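PDB 4QPK: protein phosphotransferase ChpT from Brucella abortus, which relays phosphoryl groups as a homodimeric histidine phosphotransferase in the phosphorelay that controls cell growth, division and survival inside mammalian host cells. Local coordinates for residues 229-234 against 238-243. Sequence-based numbering, arbitrary orientation. Where two conformers were deposited one is given.
Sequences ISIHAT and IVFSAE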
loop_
_atom_site.group_PDB
_atom_site.type_symbol
_atom_site.label_atom_id
_atom_site.label_comp_id
_atom_site.label_asym_id
_atom_site.label_seq_id
_atom_site.Cartn_x
_atom_site.Cartn_y
_atom_site.Cartn_z
ATOM N N ILE B 229 -22.170 -10.941 6.778
ATOM C CA ILE B 229 -22.559 -10.515 5.445
ATOM C C ILE B 229 -23.577 -11.476 4.851
ATOM O O ILE B 229 -23.390 -12.695 4.893
ATOM C CB ILE B 229 -21.352 -10.421 4.487
ATOM C CG1 ILE B 229 -20.337 -9.413 5.022
ATOM C CG2 ILE B 229 -21.812 -10.014 3.094
ATOM C CD1 ILE B 229 -19.015 -9.399 4.257
ATOM N N SER B 230 -24.655 -10.920 4.310
ATOM C CA SER B 230 -25.639 -11.707 3.568
ATOM C C SER B 230 -25.646 -11.308 2.107
ATOM O O SER B 230 -25.427 -10.138 1.758
ATOM C CB SER B 230 -27.039 -11.533 4.163
ATOM O OG SER B 230 -27.081 -12.031 5.493
ATOM N N ILE B 231 -25.897 -12.287 1.250
ATOM C CA ILE B 231 -26.011 -12.054 -0.178
ATOM C C ILE B 231 -27.423 -12.409 -0.613
ATOM O O ILE B 231 -27.868 -13.533 -0.407
ATOM C CB ILE B 231 -25.026 -12.899 -0.993
ATOM C CG1 ILE B 231 -23.592 -12.729 -0.484
ATOM C CG2 ILE B 231 -25.112 -12.533 -2.456
ATOM C CD1 ILE B 231 -22.600 -13.664 -1.162
ATOM N N HIS B 232 -28.123 -11.441 -1.193
ATOM C CA HIS B 232 -29.435 -11.682 -1.793
ATOM C C HIS B 232 -29.437 -11.316 -3.273
ATOM O O HIS B 232 -29.493 -10.139 -3.620
ATOM C CB HIS B 232 -30.529 -10.901 -1.066
ATOM C CG HIS B 232 -31.908 -11.223 -1.557
ATOM N ND1 HIS B 232 -32.181 -12.334 -2.320
ATOM C CD2 HIS B 232 -33.083 -10.568 -1.402
ATOM C CE1 HIS B 232 -33.472 -12.357 -2.618
ATOM N NE2 HIS B 232 -34.038 -11.300 -2.070
ATOM N N ALA B 233 -29.353 -12.328 -4.134
ATOM C CA ALA B 233 -29.291 -12.126 -5.580
ATOM C C ALA B 233 -30.602 -12.492 -6.281
ATOM O O ALA B 233 -31.102 -13.608 -6.126
ATOM C CB ALA B 233 -28.147 -12.927 -6.173
ATOM N N THR B 234 -31.163 -11.538 -7.023
ATOM C CA THR B 234 -32.335 -11.768 -7.863
ATOM C C THR B 234 -31.995 -11.428 -9.318
ATOM O O THR B 234 -30.855 -11.060 -9.623
ATOM C CB THR B 234 -33.544 -10.932 -7.409
ATOM O OG1 THR B 234 -33.320 -9.544 -7.706
ATOM C CG2 THR B 234 -33.789 -11.106 -5.919
ATOM N N ILE B 238 -28.470 -7.416 -7.047
ATOM C CA ILE B 238 -27.832 -8.138 -5.960
ATOM C C ILE B 238 -27.674 -7.189 -4.781
ATOM O O ILE B 238 -27.240 -6.050 -4.941
ATOM C CB ILE B 238 -26.457 -8.712 -6.354
ATOM C CG1 ILE B 238 -26.587 -9.598 -7.603
ATOM C CG2 ILE B 238 -25.866 -9.475 -5.170
ATOM C CD1 ILE B 238 -25.242 -9.992 -8.253
ATOM N N VAL B 239 -28.075 -7.645 -3.602
ATOM C CA VAL B 239 -27.891 -6.868 -2.391
ATOM C C VAL B 239 -26.860 -7.538 -1.491
ATOM O O VAL B 239 -27.022 -8.688 -1.084
ATOM C CB VAL B 239 -29.205 -6.692 -1.615
ATOM C CG1 VAL B 239 -28.962 -5.966 -0.314
ATOM C CG2 VAL B 239 -30.223 -5.944 -2.470
ATOM N N PHE B 240 -25.774 -6.826 -1.219
ATOM C CA PHE B 240 -24.834 -7.266 -0.200
ATOM C C PHE B 240 -25.141 -6.479 1.054
ATOM O O PHE B 240 -25.091 -5.255 1.037
ATOM C CB PHE B 240 -23.385 -7.038 -0.645
ATOM C CG PHE B 240 -23.014 -7.754 -1.914
ATOM C CD1 PHE B 240 -22.525 -9.053 -1.872
ATOM C CD2 PHE B 240 -23.141 -7.128 -3.142
ATOM C CE1 PHE B 240 -22.168 -9.715 -3.042
ATOM C CE2 PHE B 240 -22.792 -7.780 -4.313
ATOM C CZ PHE B 240 -22.305 -9.081 -4.259
ATOM N N SER B 241 -25.486 -7.161 2.138
ATOM C CA SER B 241 -25.808 -6.455 3.368
ATOM C C SER B 241 -25.031 -7.026 4.535
ATOM O O SER B 241 -24.641 -8.190 4.525
ATOM C CB SER B 241 -27.312 -6.517 3.657
ATOM O OG SER B 241 -27.721 -7.855 3.853
ATOM N N ALA B 242 -24.782 -6.193 5.532
ATOM C CA ALA B 242 -24.072 -6.641 6.718
ATOM C C ALA B 242 -24.678 -6.032 7.966
ATOM O O ALA B 242 -25.095 -4.874 7.957
ATOM C CB ALA B 242 -22.577 -6.282 6.622
ATOM N N GLU B 243 -24.701 -6.813 9.040
ATOM C CA GLU B 243 -25.233 -6.374 10.322
ATOM C C GLU B 243 -24.805 -7.373 11.386
ATOM O O GLU B 243 -24.338 -8.463 11.056
ATOM C CB GLU B 243 -26.759 -6.254 10.285
ATOM C CG GLU B 243 -27.465 -7.574 10.054
ATOM C CD GLU B 243 -28.963 -7.479 10.274
ATOM O OE1 GLU B 243 -29.460 -6.369 10.577
ATOM O OE2 GLU B 243 -29.639 -8.521 10.149
#
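Ser230 and Ser241 exchange two backbone hydrogen bonds, as do His232 and Val239, which identifies 229-233 and 238-242 as the arms of a β-hairpin; the N-to-C directions of the two strand segments make 160°, close to antiparallel. The shortest bond, Ser230 N to Ser241 O at 2.7 Å, approaches nearly in line with the carbonyl, whereas Val239 N reaches His232 O (2.9 Å) from 33° outside the carbonyl plane. Ser241 O also receives a CA-H...O contact from Ile229 CA at 3.3 Å.

Apolar contacts gather on the face bearing Ile229, Ile231, Ala233, Ile238, Phe240 and Ala242. With CG1 of Ile231 beside its backbone N and CG2 anti to it (chi1 -53°), the two branches lie obliquely beside the Phe240 ring, CG1 4.1 Å from CD1 and CG2 the same distance from CE1. That CG2 also meets Ile238 CG2 at 4.2 Å, so Ile231 sits alongside both neighbours. At the turn end, Ala233 CB touches Ile238 CG1 (3.9 Å). Helix 144-160 packs on Phe240 and Ile229, helix 193-199 on Ile231 and Ile229.

On the other face, Ser241 OG stands 3.8 Å from Ser230 CB, a van der Waals approach.

The hairpin ends the mixed sheet of the C-terminal domain, which resembles the histidine-kinase catalytic domain but lacks regions required for ATP binding. Main-chain bonds set the register; the aliphatic and aromatic face joins sheet to helices, while the face of Ser230, His232, Val239 and Ser241 is more polar.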